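Local coordinates for protein cytosolic IMP-GMP specific 5'-nucleotidase (Legionella pneumophila subsp. pneumophila, PDB 4OHF) that probably hydrolyses purine nucleoside 5'-monophosphates such as IMP and GMP, as a magnesium-dependent cytosolic nucleotidase of the HAD superfamily, at residues N80-G88 against S417-R425; F128-L139 against Y153-V164. All coordinates share one frame; numbering follows the deposited sequence.

Contact 1. Residues N80-G88 against S417-R425; sequences NILKLSRYG and SYFAYQVDR. With 5GP (guanosine-5'-monophosphate), chain E.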
loop_
_atom_site.group_PDB
_atom_site.type_symbol
_atom_site.label_atom_id
_atom_site.label_comp_id
_atom_site.label_asym_id
_atom_site.label_seq_id
_atom_site.Cartn_x
_atom_site.Cartn_y
_atom_site.Cartn_z
ATOM N N ASN B 80 11.296 21.425 -7.471
ATOM C CA ASN B 80 12.750 21.252 -7.478
ATOM C C ASN B 80 13.210 20.081 -8.352
ATOM O O ASN B 80 12.432 19.180 -8.670
ATOM C CB ASN B 80 13.271 21.036 -6.049
ATOM C CG ASN B 80 12.974 22.208 -5.131
ATOM O OD1 ASN B 80 13.142 23.373 -5.506
ATOM N ND2 ASN B 80 12.548 21.903 -3.909
ATOM N N ILE B 81 14.482 20.103 -8.730
ATOM C CA ILE B 81 15.053 19.048 -9.543
ATOM C C ILE B 81 16.262 18.513 -8.797
ATOM O O ILE B 81 17.132 19.277 -8.396
ATOM C CB ILE B 81 15.467 19.572 -10.922
ATOM C CG1 ILE B 81 14.241 20.151 -11.644
ATOM C CG2 ILE B 81 16.083 18.437 -11.746
ATOM C CD1 ILE B 81 14.548 20.698 -13.044
ATOM N N LEU B 82 16.317 17.193 -8.630
ATOM C CA LEU B 82 17.392 16.564 -7.871
ATOM C C LEU B 82 18.313 15.567 -8.573
ATOM O O LEU B 82 17.903 14.851 -9.483
ATOM C CB LEU B 82 16.774 15.861 -6.662
ATOM C CG LEU B 82 15.620 16.594 -5.961
ATOM C CD1 LEU B 82 15.090 15.723 -4.849
ATOM C CD2 LEU B 82 16.090 17.936 -5.395
ATOM N N LYS B 83 19.558 15.534 -8.108
ATOM C CA LYS B 83 20.602 14.620 -8.582
ATOM C C LYS B 83 20.768 13.670 -7.378
ATOM O O LYS B 83 21.303 14.067 -6.339
ATOM C CB LYS B 83 21.919 15.377 -8.795
ATOM C CG LYS B 83 22.795 14.940 -9.986
ATOM C CD LYS B 83 23.255 13.498 -9.938
ATOM C CE LYS B 83 24.188 13.176 -11.097
ATOM N NZ LYS B 83 25.461 13.943 -11.039
ATOM N N LEU B 84 20.316 12.432 -7.509
ATOM C CA LEU B 84 20.402 11.481 -6.405
ATOM C C LEU B 84 21.492 10.425 -6.533
ATOM O O LEU B 84 21.958 10.122 -7.624
ATOM C CB LEU B 84 19.057 10.779 -6.230
ATOM C CG LEU B 84 17.947 11.428 -5.404
ATOM C CD1 LEU B 84 17.983 12.939 -5.489
ATOM C CD2 LEU B 84 16.629 10.887 -5.899
ATOM N N SER B 85 21.891 9.864 -5.398
ATOM C CA SER B 85 22.902 8.814 -5.359
ATOM C C SER B 85 22.099 7.548 -5.483
ATOM O O SER B 85 20.872 7.596 -5.423
ATOM C CB SER B 85 23.616 8.801 -4.016
ATOM O OG SER B 85 22.742 8.311 -3.004
ATOM N N ARG B 86 22.770 6.411 -5.628
ATOM C CA ARG B 86 22.043 5.153 -5.775
ATOM C C ARG B 86 21.103 4.850 -4.614
ATOM O O ARG B 86 20.137 4.123 -4.783
ATOM C CB ARG B 86 23.003 3.973 -5.977
ATOM C CG ARG B 86 23.839 3.593 -4.774
ATOM C CD ARG B 86 23.910 2.062 -4.638
ATOM N NE ARG B 86 24.457 1.392 -5.822
ATOM C CZ ARG B 86 23.804 0.467 -6.532
ATOM N NH1 ARG B 86 22.575 0.100 -6.175
ATOM N NH2 ARG B 86 24.370 -0.089 -7.602
ATOM N N TYR B 87 21.371 5.404 -3.436
ATOM C CA TYR B 87 20.499 5.153 -2.295
ATOM C C TYR B 87 19.562 6.313 -2.031
ATOM O O TYR B 87 18.939 6.390 -0.977
ATOM C CB TYR B 87 21.330 4.846 -1.042
ATOM C CG TYR B 87 22.077 3.536 -1.153
ATOM C CD1 TYR B 87 23.433 3.447 -0.831
ATOM C CD2 TYR B 87 21.435 2.395 -1.636
ATOM C CE1 TYR B 87 24.128 2.266 -0.996
ATOM C CE2 TYR B 87 22.122 1.210 -1.806
ATOM C CZ TYR B 87 23.470 1.153 -1.489
ATOM O OH TYR B 87 24.158 -0.012 -1.709
ATOM N N GLY B 88 19.460 7.218 -2.993
ATOM C CA GLY B 88 18.573 8.352 -2.835
ATOM C C GLY B 88 19.147 9.531 -2.077
ATOM O O GLY B 88 18.389 10.362 -1.599
ATOM N N SER B 417 25.275 7.336 -9.257
ATOM C CA SER B 417 24.087 8.152 -9.301
ATOM C C SER B 417 22.909 7.189 -9.241
ATOM O O SER B 417 23.052 5.988 -9.505
ATOM C CB SER B 417 24.046 8.966 -10.598
ATOM O OG SER B 417 23.989 8.120 -11.725
ATOM N N TYR B 418 21.756 7.712 -8.856
ATOM C CA TYR B 418 20.561 6.903 -8.775
ATOM C C TYR B 418 20.312 6.288 -10.158
ATOM O O TYR B 418 19.858 5.148 -10.262
ATOM C CB TYR B 418 19.376 7.780 -8.325
ATOM C CG TYR B 418 18.036 7.072 -8.333
ATOM C CD1 TYR B 418 17.789 5.993 -7.481
ATOM C CD2 TYR B 418 17.056 7.423 -9.252
ATOM C CE1 TYR B 418 16.607 5.279 -7.556
ATOM C CE2 TYR B 418 15.875 6.718 -9.342
ATOM C CZ TYR B 418 15.652 5.644 -8.494
ATOM O OH TYR B 418 14.481 4.931 -8.608
ATOM N N PHE B 419 20.614 7.038 -11.219
ATOM C CA PHE B 419 20.420 6.508 -12.559
ATOM C C PHE B 419 21.378 5.334 -12.805
ATOM O O PHE B 419 21.037 4.373 -13.515
ATOM C CB PHE B 419 20.620 7.588 -13.622
ATOM C CG PHE B 419 20.577 7.056 -15.036
ATOM C CD1 PHE B 419 21.751 6.847 -15.755
ATOM C CD2 PHE B 419 19.364 6.714 -15.630
ATOM C CE1 PHE B 419 21.717 6.299 -17.045
ATOM C CE2 PHE B 419 19.312 6.165 -16.911
ATOM C CZ PHE B 419 20.492 5.956 -17.625
ATOM N N ALA B 420 22.570 5.409 -12.225
ATOM C CA ALA B 420 23.542 4.332 -12.368
ATOM C C ALA B 420 22.953 3.052 -11.775
ATOM O O ALA B 420 23.054 1.981 -12.368
ATOM C CB ALA B 420 24.837 4.689 -11.661
ATOM N N TYR B 421 22.334 3.174 -10.606
ATOM C CA TYR B 421 21.713 2.032 -9.947
ATOM C C TYR B 421 20.648 1.410 -10.853
ATOM O O TYR B 421 20.598 0.193 -11.021
ATOM C CB TYR B 421 21.089 2.446 -8.595
ATOM C CG TYR B 421 19.769 1.748 -8.298
ATOM C CD1 TYR B 421 18.546 2.394 -8.508
ATOM C CD2 TYR B 421 19.741 0.401 -7.910
ATOM C CE1 TYR B 421 17.325 1.715 -8.351
ATOM C CE2 TYR B 421 18.528 -0.287 -7.750
ATOM C CZ TYR B 421 17.329 0.370 -7.973
ATOM O OH TYR B 421 16.151 -0.331 -7.834
ATOM N N GLN B 422 19.793 2.253 -11.425
ATOM C CA GLN B 422 18.734 1.780 -12.309
ATOM C C GLN B 422 19.315 0.974 -13.456
ATOM O O GLN B 422 18.848 -0.130 -13.759
ATOM C CB GLN B 422 17.941 2.951 -12.873
ATOM C CG GLN B 422 16.940 3.565 -11.925
ATOM C CD GLN B 422 16.087 4.611 -12.631
ATOM O OE1 GLN B 422 16.518 5.754 -12.833
ATOM N NE2 GLN B 422 14.881 4.217 -13.040
ATOM N N VAL B 423 20.327 1.538 -14.109
ATOM C CA VAL B 423 20.975 0.841 -15.214
ATOM C C VAL B 423 21.502 -0.513 -14.727
ATOM O O VAL B 423 21.287 -1.544 -15.358
ATOM C CB VAL B 423 22.143 1.671 -15.791
ATOM C CG1 VAL B 423 23.036 0.803 -16.656
ATOM C CG2 VAL B 423 21.587 2.806 -16.619
ATOM N N ASP B 424 22.179 -0.498 -13.586
ATOM C CA ASP B 424 22.723 -1.716 -13.034
ATOM C C ASP B 424 21.649 -2.754 -12.696
ATOM O O ASP B 424 21.863 -3.945 -12.896
ATOM C CB ASP B 424 23.541 -1.399 -11.778
ATOM C CG ASP B 424 24.295 -2.611 -11.251
ATOM O OD1 ASP B 424 25.000 -3.261 -12.053
ATOM O OD2 ASP B 424 24.190 -2.918 -10.042
ATOM N N ARG B 425 20.498 -2.314 -12.190
ATOM C CA ARG B 425 19.449 -3.252 -11.799
ATOM C C ARG B 425 18.617 -3.780 -12.966
ATOM O O ARG B 425 18.124 -4.908 -12.934
ATOM C CB ARG B 425 18.518 -2.612 -10.769
ATOM C CG ARG B 425 17.544 -3.591 -10.120
ATOM C CD ARG B 425 16.373 -2.865 -9.480
ATOM N NE ARG B 425 15.892 -3.508 -8.252
ATOM C CZ ARG B 425 15.523 -4.783 -8.159
ATOM N NH1 ARG B 425 15.578 -5.587 -9.229
ATOM N NH2 ARG B 425 15.082 -5.246 -6.997
HETATM P P 5GP E . 13.644 -2.695 -0.447
HETATM O O1P 5GP E . 12.579 -3.677 -0.807
HETATM O O2P 5GP E . 15.022 -3.204 -0.803
HETATM O O3P 5GP E . 13.605 -2.306 1.026
HETATM O "O5'" 5GP E . 13.371 -1.313 -1.224
HETATM C "C5'" 5GP E . 13.324 -1.254 -2.652
HETATM C "C4'" 5GP E . 14.263 -0.179 -3.191
HETATM O "O4'" 5GP E . 15.641 -0.265 -2.811
HETATM C "C3'" 5GP E . 14.327 -0.036 -4.727
HETATM O "O3'" 5GP E . 13.049 0.308 -5.352
HETATM C "C2'" 5GP E . 15.395 1.030 -4.849
HETATM O "O2'" 5GP E . 14.765 2.364 -4.903
HETATM C "C1'" 5GP E . 16.293 0.789 -3.598
HETATM N N9 5GP E . 17.718 0.360 -3.949
HETATM C C8 5GP E . 18.773 1.136 -4.263
HETATM N N7 5GP E . 19.884 0.387 -4.513
HETATM C C5 5GP E . 19.507 -0.910 -4.345
HETATM C C6 5GP E . 20.163 -2.166 -4.445
HETATM O O6 5GP E . 21.377 -2.208 -4.759
HETATM N N1 5GP E . 19.451 -3.329 -4.197
HETATM C C2 5GP E . 18.139 -3.307 -3.858
HETATM N N2 5GP E . 17.471 -4.462 -3.619
HETATM N N3 5GP E . 17.469 -2.096 -3.753
HETATM C C4 5GP E . 18.140 -0.915 -3.989
#
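R86 crosses Y421 at about a right angle, and its guanidinium extends past CB of Y421 to the base of the bound GMP. CB of Y421 lies over one face of the R86 guanidinium, 3.7 Å above its plane and near the rim, while the planes of the guanidinium and the phenol ring are 69° apart. The R86 chain starts with CG between the backbone N and the carbonyl carbon (chi1 69°) and bends again at chi2 and chi3, which lays the chain along the helix that begins at Y418 and brings its end beside D424. There NH1 meets N7 of GMP at the guanidinium edge in a weak hydrogen bond of 3.2 Å. D424 OD2 also lies in the guanidinium plane, but beside NH2, its carboxylate perpendicular to the guanidinium; this salt bridge from R86 NH2 to D424 OD2 is long, 3.7 Å. NE forms a salt bridge with E416. Both segments reach the purine: its C8 stands 3.7 Å above one face of the Y421 ring, offset toward the rim, and CE2 of Y87 approaches N7 to 3.6 Å. Behind this pocket Y418 N donates to L84 O over 2.7 Å, and CB of Y418 packs alongside CB of L84. S417 is the N-cap, its OG accepting from A420 N and also hydrogen-bonded to V409 O. A type I turn from S85 to G88, with an ST turn in which S85 OG accepts from Y87 N and also from A89 N, places R86 and Y87 at the ligand. D424 is also hydrogen-bonded to Y87 of the second subunit, whose R86 NH1 binds the same GMP. One nucleotide thus engages arginines from two subunits, consistent with an effector site at a subunit interface, where binding could be coupled to the assembly.

Contact 2. Residues F128-L139 against Y153-V164; sequences FSIAFCILYGQL and YQAIAQDVQYCV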
loop_
_atom_site.group_PDB
_atom_site.type_symbol
_atom_site.label_atom_id
_atom_site.label_comp_id
_atom_site.label_asym_id
_atom_site.label_seq_id
_atom_site.Cartn_x
_atom_site.Cartn_y
_atom_site.Cartn_z
ATOM N N PHE B 128 12.117 11.811 -23.165
ATOM C CA PHE B 128 11.783 13.231 -23.050
ATOM C C PHE B 128 12.032 13.781 -21.656
ATOM O O PHE B 128 11.540 14.851 -21.319
ATOM C CB PHE B 128 10.324 13.482 -23.471
ATOM C CG PHE B 128 9.352 12.467 -22.941
ATOM C CD1 PHE B 128 8.931 12.511 -21.610
ATOM C CD2 PHE B 128 8.877 11.440 -23.761
ATOM C CE1 PHE B 128 8.044 11.536 -21.092
ATOM C CE2 PHE B 128 7.988 10.454 -23.260
ATOM C CZ PHE B 128 7.573 10.505 -21.924
ATOM N N SER B 129 12.812 13.053 -20.859
ATOM C CA SER B 129 13.135 13.463 -19.500
ATOM C C SER B 129 13.922 14.760 -19.436
ATOM O O SER B 129 13.634 15.634 -18.630
ATOM C CB SER B 129 13.937 12.372 -18.789
ATOM O OG SER B 129 13.075 11.373 -18.272
ATOM N N ILE B 130 14.931 14.870 -20.283
ATOM C CA ILE B 130 15.761 16.047 -20.311
ATOM C C ILE B 130 14.951 17.271 -20.699
ATOM O O ILE B 130 15.097 18.326 -20.092
ATOM C CB ILE B 130 16.952 15.821 -21.257
ATOM C CG1 ILE B 130 17.995 14.966 -20.530
ATOM C CG2 ILE B 130 17.531 17.147 -21.718
ATOM C CD1 ILE B 130 19.130 14.451 -21.393
ATOM N N ALA B 131 14.084 17.139 -21.692
ATOM C CA ALA B 131 13.254 18.267 -22.094
ATOM C C ALA B 131 12.324 18.609 -20.925
ATOM O O ALA B 131 12.128 19.785 -20.587
ATOM C CB ALA B 131 12.437 17.910 -23.325
ATOM N N PHE B 132 11.769 17.576 -20.301
ATOM C CA PHE B 132 10.869 17.768 -19.176
ATOM C C PHE B 132 11.532 18.628 -18.105
ATOM O O PHE B 132 10.943 19.605 -17.637
ATOM C CB PHE B 132 10.472 16.418 -18.574
ATOM C CG PHE B 132 9.251 16.476 -17.683
ATOM C CD1 PHE B 132 9.184 17.367 -16.619
ATOM C CD2 PHE B 132 8.174 15.624 -17.903
ATOM C CE1 PHE B 132 8.062 17.411 -15.782
ATOM C CE2 PHE B 132 7.043 15.659 -17.073
ATOM C CZ PHE B 132 6.993 16.558 -16.010
ATOM N N CYS B 133 12.754 18.260 -17.723
ATOM C CA CYS B 133 13.497 18.985 -16.694
ATOM C C CYS B 133 13.749 20.437 -17.050
ATOM O O CYS B 133 13.496 21.326 -16.244
ATOM C CB CYS B 133 14.830 18.299 -16.406
ATOM S SG CYS B 133 14.688 16.793 -15.426
ATOM N N ILE B 134 14.251 20.682 -18.252
ATOM C CA ILE B 134 14.519 22.047 -18.677
ATOM C C ILE B 134 13.237 22.879 -18.638
ATOM O O ILE B 134 13.198 23.954 -18.029
ATOM C CB ILE B 134 15.088 22.090 -20.094
ATOM C CG1 ILE B 134 16.452 21.393 -20.122
ATOM C CG2 ILE B 134 15.191 23.533 -20.555
ATOM C CD1 ILE B 134 17.038 21.254 -21.506
ATOM N N LEU B 135 12.184 22.374 -19.278
ATOM C CA LEU B 135 10.920 23.086 -19.290
ATOM C C LEU B 135 10.398 23.324 -17.871
ATOM O O LEU B 135 10.113 24.459 -17.499
ATOM C CB LEU B 135 9.878 22.316 -20.092
ATOM C CG LEU B 135 8.520 23.024 -20.201
ATOM C CD1 LEU B 135 8.745 24.392 -20.783
ATOM C CD2 LEU B 135 7.554 22.235 -21.069
ATOM N N TYR B 136 10.277 22.259 -17.078
ATOM C CA TYR B 136 9.777 22.385 -15.716
ATOM C C TYR B 136 10.582 23.412 -14.940
ATOM O O TYR B 136 10.032 24.219 -14.198
ATOM C CB TYR B 136 9.842 21.051 -14.987
ATOM C CG TYR B 136 9.185 21.085 -13.626
ATOM C CD1 TYR B 136 7.804 21.207 -13.501
ATOM C CD2 TYR B 136 9.943 20.992 -12.464
ATOM C CE1 TYR B 136 7.189 21.229 -12.251
ATOM C CE2 TYR B 136 9.343 21.016 -11.205
ATOM C CZ TYR B 136 7.967 21.134 -11.105
ATOM O OH TYR B 136 7.379 21.174 -9.862
ATOM N N GLY B 137 11.893 23.380 -15.116
ATOM C CA GLY B 137 12.726 24.332 -14.417
ATOM C C GLY B 137 12.318 25.755 -14.735
ATOM O O GLY B 137 12.095 26.560 -13.836
ATOM N N GLN B 138 12.216 26.069 -16.024
ATOM C CA GLN B 138 11.837 27.409 -16.458
ATOM C C GLN B 138 10.434 27.777 -16.000
ATOM O O GLN B 138 10.190 28.908 -15.594
ATOM C CB GLN B 138 11.941 27.503 -17.974
ATOM C CG GLN B 138 13.362 27.318 -18.479
ATOM C CD GLN B 138 13.414 27.043 -19.969
ATOM O OE1 GLN B 138 12.603 26.268 -20.489
ATOM N NE2 GLN B 138 14.372 27.657 -20.661
ATOM N N LEU B 139 9.520 26.815 -16.057
ATOM C CA LEU B 139 8.153 27.062 -15.651
ATOM C C LEU B 139 8.081 27.537 -14.203
ATOM O O LEU B 139 7.416 28.533 -13.913
ATOM C CB LEU B 139 7.301 25.808 -15.844
ATOM C CG LEU B 139 7.116 25.376 -17.302
ATOM C CD1 LEU B 139 6.153 24.202 -17.375
ATOM C CD2 LEU B 139 6.583 26.545 -18.120
ATOM N N TYR B 153 3.321 24.212 -8.143
ATOM C CA TYR B 153 4.436 23.405 -8.618
ATOM C C TYR B 153 3.940 22.021 -9.030
ATOM O O TYR B 153 4.243 21.533 -10.122
ATOM C CB TYR B 153 5.486 23.271 -7.520
ATOM C CG TYR B 153 6.121 24.579 -7.101
ATOM C CD1 TYR B 153 6.532 25.509 -8.051
ATOM C CD2 TYR B 153 6.380 24.854 -5.761
ATOM C CE1 TYR B 153 7.189 26.675 -7.682
ATOM C CE2 TYR B 153 7.039 26.019 -5.382
ATOM C CZ TYR B 153 7.441 26.921 -6.348
ATOM O OH TYR B 153 8.100 28.071 -5.990
ATOM N N GLN B 154 3.172 21.404 -8.138
ATOM C CA GLN B 154 2.601 20.083 -8.363
ATOM C C GLN B 154 1.740 20.053 -9.624
ATOM O O GLN B 154 1.843 19.139 -10.447
ATOM C CB GLN B 154 1.744 19.704 -7.162
ATOM C CG GLN B 154 0.853 18.494 -7.383
ATOM C CD GLN B 154 1.563 17.182 -7.121
ATOM O OE1 GLN B 154 1.052 16.112 -7.460
ATOM N NE2 GLN B 154 2.742 17.254 -6.501
ATOM N N ALA B 155 0.880 21.057 -9.758
ATOM C CA ALA B 155 -0.020 21.171 -10.902
ATOM C C ALA B 155 0.737 21.328 -12.226
ATOM O O ALA B 155 0.389 20.706 -13.234
ATOM C CB ALA B 155 -0.962 22.351 -10.690
ATOM N N ILE B 156 1.765 22.170 -12.219
ATOM C CA ILE B 156 2.577 22.397 -13.405
ATOM C C ILE B 156 3.202 21.084 -13.878
ATOM O O ILE B 156 3.071 20.716 -15.042
ATOM C CB ILE B 156 3.679 23.427 -13.110
ATOM C CG1 ILE B 156 3.032 24.706 -12.567
ATOM C CG2 ILE B 156 4.486 23.720 -14.373
ATOM C CD1 ILE B 156 4.012 25.825 -12.251
ATOM N N ALA B 157 3.865 20.372 -12.974
ATOM C CA ALA B 157 4.487 19.100 -13.322
ATOM C C ALA B 157 3.498 18.140 -13.966
ATOM O O ALA B 157 3.835 17.461 -14.935
ATOM C CB ALA B 157 5.093 18.458 -12.091
ATOM N N GLN B 158 2.279 18.079 -13.436
ATOM C CA GLN B 158 1.262 17.184 -13.992
ATOM C C GLN B 158 0.750 17.669 -15.346
ATOM O O GLN B 158 0.491 16.862 -16.251
ATOM C CB GLN B 158 0.108 17.022 -13.008
ATOM C CG GLN B 158 0.545 16.361 -11.702
ATOM C CD GLN B 158 -0.601 16.145 -10.733
ATOM O OE1 GLN B 158 -1.341 17.078 -10.412
ATOM N NE2 GLN B 158 -0.753 14.910 -10.256
ATOM N N ASP B 159 0.614 18.982 -15.497
ATOM C CA ASP B 159 0.163 19.526 -16.770
ATOM C C ASP B 159 1.178 19.160 -17.839
ATOM O O ASP B 159 0.824 18.614 -18.893
ATOM C CB ASP B 159 0.026 21.050 -16.715
ATOM C CG ASP B 159 -1.193 21.508 -15.919
ATOM O OD1 ASP B 159 -2.138 20.701 -15.721
ATOM O OD2 ASP B 159 -1.200 22.690 -15.506
ATOM N N VAL B 160 2.444 19.461 -17.553
ATOM C CA VAL B 160 3.530 19.168 -18.470
ATOM C C VAL B 160 3.525 17.693 -18.851
ATOM O O VAL B 160 3.663 17.364 -20.029
ATOM C CB VAL B 160 4.896 19.537 -17.856
ATOM C CG1 VAL B 160 6.008 19.071 -18.759
ATOM C CG2 VAL B 160 4.989 21.034 -17.654
ATOM N N GLN B 161 3.350 16.803 -17.872
ATOM C CA GLN B 161 3.337 15.365 -18.161
ATOM C C GLN B 161 2.181 15.043 -19.089
ATOM O O GLN B 161 2.297 14.197 -19.973
ATOM C CB GLN B 161 3.203 14.540 -16.877
ATOM C CG GLN B 161 3.172 13.025 -17.107
ATOM C CD GLN B 161 4.438 12.494 -17.771
ATOM O OE1 GLN B 161 5.551 12.735 -17.295
ATOM N NE2 GLN B 161 4.271 11.764 -18.870
ATOM N N TYR B 162 1.063 15.729 -18.881
ATOM C CA TYR B 162 -0.112 15.527 -19.707
ATOM C C TYR B 162 0.203 15.877 -21.156
ATOM O O TYR B 162 -0.137 15.124 -22.071
ATOM C CB TYR B 162 -1.272 16.385 -19.190
ATOM C CG TYR B 162 -2.532 16.312 -20.032
ATOM C CD1 TYR B 162 -2.745 17.201 -21.089
ATOM C CD2 TYR B 162 -3.508 15.349 -19.780
ATOM C CE1 TYR B 162 -3.904 17.132 -21.871
ATOM C CE2 TYR B 162 -4.665 15.270 -20.556
ATOM C CZ TYR B 162 -4.856 16.164 -21.600
ATOM O OH TYR B 162 -5.995 16.079 -22.372
ATOM N N CYS B 163 0.849 17.018 -21.366
ATOM C CA CYS B 163 1.204 17.435 -22.712
ATOM C C CYS B 163 2.132 16.443 -23.389
ATOM O O CYS B 163 1.948 16.125 -24.571
ATOM C CB CYS B 163 1.877 18.794 -22.686
ATOM S SG CYS B 163 0.794 20.109 -22.176
ATOM N N VAL B 164 3.127 15.961 -22.644
ATOM C CA VAL B 164 4.085 14.999 -23.177
ATOM C C VAL B 164 3.358 13.748 -23.667
ATOM O O VAL B 164 3.633 13.247 -24.762
ATOM C CB VAL B 164 5.145 14.571 -22.117
ATOM C CG1 VAL B 164 6.160 13.649 -22.762
ATOM C CG2 VAL B 164 5.848 15.780 -21.540
#
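The carbonyl O of Y153 is gripped twice: A157 N donates to it within the helix, and Y136 OH reaches it from the other helix in a weak bond of 3.2 Å, with Y153 O at the edge of the Y136 ring, in its plane. With CG anti to the backbone N (chi1 -173°), the Y136 side chain extends toward helix 153-164, and its CE1 touches CB of A157 at 3.5 Å. One turn earlier F132 enters as a knob among A157, V160, Q161 and V164. CG1 of V160 stands over the centre of its ring, 3.8 Å from the centroid, a CH-pi contact, while OE1 of Q161 comes to the ring edge, 3.3 Å from CE2; the amide of Q161 is tilted 29° from the ring, and its NE2 is held by D165. These are neighbouring helices running nearly antiparallel, with the axes of 129-139 and 153-164 at 143° and 10.4 Å apart at closest approach. They belong to the mixed alpha/beta insertion between strands 19-22 and 204-208, consistent with the C1 cap of HAD hydrolases. Toward the far end of helix 129-143, CD1 of L139 meets CG2 of V160 tip to tip at 3.4 Å and also touches CG2 of I156. At the start of that helix the F128 ring carries V164 CG1 over one face, with H168 meeting the ring as well. Helix 33-51 packs on F128 through V40 and on L135 through V44.

How the contacts relate
The helix pair of contact 2 falls, along the chain, between the two segments of contact 1, and the centres of the two contacts are about 19 Å apart. They touch through strand 80-84: CD1 of I81 packs against C133 O at 3.4 Å, and N80 N lies 4.2 Å from Y136 CE2. Strand 73-75 touches both contacts, V73 against L84 and I74 against F132 and Y136. The two contacts lie near different sites. R86 and Y421 line the GMP pocket at the subunit interface, whereas the side chain of F128 is about 10 Å from the bound magnesium ion and about 9 Å from that of its ligand D303.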